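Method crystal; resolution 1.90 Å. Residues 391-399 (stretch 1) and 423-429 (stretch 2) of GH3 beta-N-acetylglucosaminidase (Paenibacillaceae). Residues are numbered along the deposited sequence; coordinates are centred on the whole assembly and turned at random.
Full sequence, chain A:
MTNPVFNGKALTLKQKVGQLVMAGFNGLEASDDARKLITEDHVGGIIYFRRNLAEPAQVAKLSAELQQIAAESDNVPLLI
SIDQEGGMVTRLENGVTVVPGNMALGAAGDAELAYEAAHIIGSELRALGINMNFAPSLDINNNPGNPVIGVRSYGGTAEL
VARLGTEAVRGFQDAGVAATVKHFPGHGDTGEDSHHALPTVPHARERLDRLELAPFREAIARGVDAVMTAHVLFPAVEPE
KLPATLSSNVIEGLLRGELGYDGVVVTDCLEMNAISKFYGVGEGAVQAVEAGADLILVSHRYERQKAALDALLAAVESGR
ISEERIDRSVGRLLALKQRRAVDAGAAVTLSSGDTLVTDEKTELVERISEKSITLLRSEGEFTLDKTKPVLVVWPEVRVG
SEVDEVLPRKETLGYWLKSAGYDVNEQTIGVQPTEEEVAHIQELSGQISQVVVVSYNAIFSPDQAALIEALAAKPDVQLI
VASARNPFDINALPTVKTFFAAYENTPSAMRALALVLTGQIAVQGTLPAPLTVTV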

ATOM      1  N   LEU A 391      31.367   2.937  -5.493  1.00 22.39           N
ATOM      2  CA  LEU A 391      30.423   2.905  -6.597  1.00 25.68           C
ATOM      3  C   LEU A 391      29.076   2.435  -6.060  1.00 24.57           C
ATOM      4  O   LEU A 391      28.962   1.313  -5.562  1.00 24.29           O
ATOM      5  CB  LEU A 391      30.914   1.976  -7.705  1.00 24.57           C
ATOM      6  CG  LEU A 391      29.904   1.791  -8.845  1.00 28.61           C
ATOM      7  CD1 LEU A 391      29.674   3.116  -9.606  1.00 25.91           C
ATOM      8  CD2 LEU A 391      30.347   0.689  -9.781  1.00 26.18           C
ATOM      9  N   VAL A 392      28.064   3.288  -6.145  1.00 22.62           N
ATOM     10  CA  VAL A 392      26.705   2.923  -5.766  1.00 22.59           C
ATOM     11  C   VAL A 392      25.885   2.745  -7.036  1.00 22.79           C
ATOM     12  O   VAL A 392      25.818   3.654  -7.875  1.00 24.82           O
ATOM     13  CB  VAL A 392      26.064   3.974  -4.844  1.00 24.30           C
ATOM     14  CG1 VAL A 392      24.601   3.581  -4.529  1.00 19.88           C
ATOM     15  CG2 VAL A 392      26.885   4.130  -3.558  1.00 20.79           C
ATOM     16  N   VAL A 393      25.266   1.579  -7.178  1.00 23.36           N
ATOM     17  CA  VAL A 393      24.374   1.286  -8.294  1.00 20.76           C
ATOM     18  C   VAL A 393      22.942   1.479  -7.810  1.00 22.47           C
ATOM     19  O   VAL A 393      22.481   0.769  -6.910  1.00 20.91           O
ATOM     20  CB  VAL A 393      24.604  -0.132  -8.837  1.00 19.53           C
ATOM     21  CG1 VAL A 393      23.790  -0.356 -10.105  1.00 22.48           C
ATOM     22  CG2 VAL A 393      26.087  -0.349  -9.120  1.00 23.48           C
ATOM     23  N   TRP A 394      22.245   2.455  -8.382  1.00 21.04           N
ATOM     24  CA  TRP A 394      20.957   2.891  -7.856  1.00 21.86           C
ATOM     25  C   TRP A 394      19.864   2.576  -8.864  1.00 26.00           C
ATOM     26  O   TRP A 394      19.923   3.069 -10.002  1.00 25.00           O
ATOM     27  CB  TRP A 394      20.973   4.383  -7.529  1.00 22.20           C
ATOM     28  CG  TRP A 394      19.655   4.875  -6.994  1.00 25.22           C
ATOM     29  CD1 TRP A 394      18.699   5.577  -7.678  1.00 25.73           C
ATOM     30  CD2 TRP A 394      19.142   4.687  -5.669  1.00 22.96           C
ATOM     31  NE1 TRP A 394      17.619   5.829  -6.861  1.00 25.05           N
ATOM     32  CE2 TRP A 394      17.865   5.294  -5.623  1.00 26.42           C
ATOM     33  CE3 TRP A 394      19.633   4.053  -4.518  1.00 22.66           C
ATOM     34  CZ2 TRP A 394      17.079   5.303  -4.468  1.00 25.70           C
ATOM     35  CZ3 TRP A 394      18.844   4.057  -3.370  1.00 19.22           C
ATOM     36  CH2 TRP A 394      17.580   4.676  -3.358  1.00 20.33           C
ATOM     37  N   PRO A 395      18.857   1.782  -8.501  1.00 24.44           N
ATOM     38  CA  PRO A 395      17.807   1.416  -9.453  1.00 21.96           C
ATOM     39  C   PRO A 395      16.651   2.400  -9.446  1.00 27.54           C
ATOM     40  O   PRO A 395      16.299   2.984  -8.422  1.00 27.36           O
ATOM     41  CB  PRO A 395      17.355   0.046  -8.931  1.00 22.32           C
ATOM     42  CG  PRO A 395      17.456   0.212  -7.412  1.00 24.48           C
ATOM     43  CD  PRO A 395      18.645   1.160  -7.178  1.00 24.41           C
ATOM     44  N   GLU A 396      16.049   2.585 -10.619  1.00 28.15           N
ATOM     45  CA  GLU A 396      14.880   3.450 -10.724  1.00 29.91           C
ATOM     46  C   GLU A 396      13.816   2.741 -11.547  1.00 31.63           C
ATOM     47  O   GLU A 396      14.121   2.091 -12.553  1.00 28.52           O
ATOM     48  CB  GLU A 396      15.220   4.826 -11.344  1.00 33.10           C
ATOM     49  CG  GLU A 396      15.656   4.779 -12.797  1.00 39.05           C
ATOM     50  CD  GLU A 396      15.733   6.155 -13.462  1.00 43.42           C
ATOM     51  OE1 GLU A 396      15.558   7.188 -12.772  1.00 41.16           O
ATOM     52  OE2 GLU A 396      15.972   6.193 -14.691  1.00 39.21           O
ATOM     53  N   VAL A 397      12.571   2.834 -11.080  1.00 29.65           N
ATOM     54  CA  VAL A 397      11.442   2.299 -11.828  1.00 34.11           C
ATOM     55  C   VAL A 397      11.171   3.212 -13.016  1.00 35.69           C
ATOM     56  O   VAL A 397      11.062   4.437 -12.869  1.00 35.11           O
ATOM     57  CB  VAL A 397      10.208   2.168 -10.920  1.00 36.40           C
ATOM     58  CG1 VAL A 397       8.976   1.766 -11.737  1.00 40.74           C
ATOM     59  CG2 VAL A 397      10.468   1.149  -9.812  1.00 32.96           C
ATOM     60  N   ARG A 398      11.085   2.626 -14.206  1.00 38.44           N
ATOM     61  CA  ARG A 398      10.865   3.407 -15.414  1.00 39.69           C
ATOM     62  C   ARG A 398       9.533   3.125 -16.086  1.00 44.20           C
ATOM     63  O   ARG A 398       8.960   4.034 -16.687  1.00 45.48           O
ATOM     64  CB  ARG A 398      12.007   3.166 -16.402  1.00 35.06           C
ATOM     65  CG  ARG A 398      13.325   3.597 -15.812  1.00 35.94           C
ATOM     66  CD  ARG A 398      14.472   3.446 -16.759  1.00 36.01           C
ATOM     67  NE  ARG A 398      15.634   4.152 -16.239  1.00 35.09           N
ATOM     68  CZ  ARG A 398      16.882   3.859 -16.564  1.00 34.37           C
ATOM     69  NH1 ARG A 398      17.128   2.866 -17.416  1.00 39.37           N
ATOM     70  NH2 ARG A 398      17.877   4.558 -16.035  1.00 35.20           N
ATOM     71  N   VAL A 399       9.024   1.898 -15.987  1.00 46.68           N
ATOM     72  CA  VAL A 399       7.668   1.553 -16.412  1.00 52.93           C
ATOM     73  C   VAL A 399       6.876   1.187 -15.164  1.00 56.62           C
ATOM     74  O   VAL A 399       7.185   0.197 -14.487  1.00 53.73           O
ATOM     75  CB  VAL A 399       7.661   0.413 -17.446  1.00 58.40           C
ATOM     76  CG1 VAL A 399       8.573  -0.738 -17.010  1.00 56.22           C
ATOM     77  CG2 VAL A 399       6.232  -0.080 -17.682  1.00 60.58           C
ATOM     78  N   ASP A 423      33.390   9.483  -0.904  1.00 23.91           N
ATOM     79  CA  ASP A 423      33.657   9.799  -2.305  1.00 25.50           C
ATOM     80  C   ASP A 423      32.857   8.811  -3.144  1.00 24.35           C
ATOM     81  O   ASP A 423      33.274   7.671  -3.346  1.00 24.79           O
ATOM     82  CB  ASP A 423      35.156   9.710  -2.574  1.00 24.99           C
ATOM     83  CG  ASP A 423      35.523   9.906  -4.040  1.00 26.11           C
ATOM     84  OD1 ASP A 423      34.687  10.386  -4.827  1.00 27.31           O
ATOM     85  OD2 ASP A 423      36.674   9.571  -4.388  1.00 28.34           O
ATOM     86  N   VAL A 424      31.702   9.250  -3.633  1.00 26.58           N
ATOM     87  CA  VAL A 424      30.688   8.357  -4.177  1.00 26.27           C
ATOM     88  C   VAL A 424      30.511   8.637  -5.661  1.00 25.87           C
ATOM     89  O   VAL A 424      30.338   9.791  -6.070  1.00 25.90           O
ATOM     90  CB  VAL A 424      29.352   8.515  -3.426  1.00 24.37           C
ATOM     91  CG1 VAL A 424      28.255   7.719  -4.100  1.00 25.92           C
ATOM     92  CG2 VAL A 424      29.515   8.089  -1.952  1.00 25.55           C
ATOM     93  N   ASN A 425      30.533   7.581  -6.461  1.00 23.33           N
ATOM     94  CA  ASN A 425      30.044   7.614  -7.832  1.00 26.09           C
ATOM     95  C   ASN A 425      28.719   6.855  -7.833  1.00 26.45           C
ATOM     96  O   ASN A 425      28.715   5.625  -7.789  1.00 23.79           O
ATOM     97  CB  ASN A 425      31.062   6.977  -8.775  1.00 26.48           C
ATOM     98  CG  ASN A 425      30.664   7.092 -10.236  1.00 31.53           C
ATOM     99  OD1 ASN A 425      29.501   7.322 -10.559  1.00 28.66           O
ATOM    100  ND2 ASN A 425      31.643   6.953 -11.130  1.00 33.54           N
ATOM    101  N   GLU A 426      27.592   7.577  -7.875  1.00 26.32           N
ATOM    102  CA  GLU A 426      26.275   6.938  -7.924  1.00 25.39           C
ATOM    103  C   GLU A 426      25.759   6.878  -9.358  1.00 25.64           C
ATOM    104  O   GLU A 426      25.506   7.916  -9.982  1.00 28.55           O
ATOM    105  CB  GLU A 426      25.254   7.652  -7.043  1.00 24.81           C
ATOM    106  CG  GLU A 426      23.943   6.873  -6.953  1.00 25.02           C
ATOM    107  CD  GLU A 426      23.071   7.322  -5.794  1.00 26.62           C
ATOM    108  OE1 GLU A 426      22.710   8.519  -5.745  1.00 23.91           O
ATOM    109  OE2 GLU A 426      22.764   6.474  -4.922  1.00 23.74           O
ATOM    110  N   GLN A 427      25.563   5.661  -9.855  1.00 23.51           N
ATOM    111  CA  GLN A 427      25.077   5.410 -11.204  1.00 25.60           C
ATOM    112  C   GLN A 427      23.644   4.899 -11.130  1.00 27.99           C
ATOM    113  O   GLN A 427      23.381   3.873 -10.493  1.00 26.04           O
ATOM    114  CB  GLN A 427      25.965   4.391 -11.912  1.00 25.64           C
ATOM    115  CG  GLN A 427      27.369   4.904 -12.212  1.00 30.65           C
ATOM    116  CD  GLN A 427      27.364   5.997 -13.264  1.00 32.25           C
ATOM    117  OE1 GLN A 427      26.606   5.929 -14.231  1.00 33.16           O
ATOM    118  NE2 GLN A 427      28.200   7.017 -13.075  1.00 28.59           N
ATOM    119  N   THR A 428      22.726   5.604 -11.779  1.00 25.18           N
ATOM    120  CA  THR A 428      21.330   5.191 -11.810  1.00 29.21           C
ATOM    121  C   THR A 428      21.084   4.293 -13.011  1.00 30.54           C
ATOM    122  O   THR A 428      21.433   4.646 -14.143  1.00 31.54           O
ATOM    123  CB  THR A 428      20.398   6.396 -11.862  1.00 26.59           C
ATOM    124  OG1 THR A 428      20.595   7.187 -10.693  1.00 26.25           O
ATOM    125  CG2 THR A 428      18.932   5.941 -11.927  1.00 29.97           C
ATOM    126  N   ILE A 429      20.483   3.133 -12.764  1.00 24.00           N
ATOM    127  CA  ILE A 429      20.151   2.185 -13.815  1.00 26.26           C
ATOM    128  C   ILE A 429      18.689   1.785 -13.661  1.00 28.09           C
ATOM    129  O   ILE A 429      18.063   2.012 -12.625  1.00 27.25           O
ATOM    130  CB  ILE A 429      21.065   0.944 -13.793  1.00 30.62           C
ATOM    131  CG1 ILE A 429      20.792   0.095 -12.548  1.00 29.27           C
ATOM    132  CG2 ILE A 429      22.537   1.370 -13.881  1.00 32.19           C
ATOM    133  CD1 ILE A 429      21.433  -1.297 -12.589  1.00 30.40           C
TER

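The two stretches pair as parallel strands, Leu 391 with Asn 425 through to Pro 395 with Ile 429. Their axes approach to 4.6 Å and cross at -28°. The contact buries 624 Å², both sides summed.

The backbone carries the pairing. Val 392 N donates to Asn 425 O (2.9 Å), and Gln 427 N donates to Val 392 O (2.8 Å). Trp 394 N then donates to Gln 427 O (2.8 Å), and Ile 429 N to Trp 394 O (2.8 Å). Glu 396 N closes the ladder on Ile 429 O (2.9 Å). Val 392 and Trp 394 use both N and O, so the bonds run to alternate residues of the first strand. Pro 395 has no amide hydrogen, and its position in this register asks for none. Its CA instead makes a CA-H...O contact to Ile 429 O (3.2 Å).

Side chains alternate between the two faces. Leu 391, Val 393, Pro 395, Asn 425, Gln 427 and Ile 429 share one face. Leu 391 is t at chi1 and p at chi2, and its end comes nearer the partner strand than its CB direction suggests. Its CD1 sits 3.2 Å from Asn 425 O and 3.9 Å from Gln 427 CG. Val 393, t at chi1, sets CG1 3.6 Å from Ile 429 CD1. Ile 429 is p at chi1 and t at chi2; this extended end reaches the valine. It has the largest area covered by the other stretch, 96 Å², which suits a buried branched apolar residue. Gln 427 folds with chi1 and chi2 both m. Its end leads away from the first strand, and NE2 donates to Asn 425 OD1 (2.8 Å), so the fold of Gln 427 gives NE2 a partner on its own strand.

The other face carries Val 392, Trp 394, Glu 426 and Thr 428. Val 392, t at chi1, packs CG2 against Val 424 CG1 (3.9 Å). Glu 426 is t at chi1 and chi2, and its end turns nearer the first strand. Glu 426 OE2 lies 3.4 Å from Val 392 CG1 and 3.8 Å from Trp 394 CB. Both carboxylate oxygens are hydrogen-bonded elsewhere in the structure. Trp 394 is t at chi1 with chi2 at -102°. This turn puts the CD1 side of the indole, not its six-membered ring, toward Thr 428. Trp 394 has 70 Å² covered by the other stretch. Thr 428, m at chi1, places OG1 at the indole edge, 3.9 Å from CD1 of Trp 394.

At the end of the ladder, Glu 396, p at chi1, places CD 3.6 Å from Thr 428 CG2. Its OE2 accepts from Arg 398 NE (2.6 Å) in a salt bridge. Arg 398 is otherwise extended after an m chi1, and one guanidinium face covers Ile 429 C, 3.7 Å from NH2.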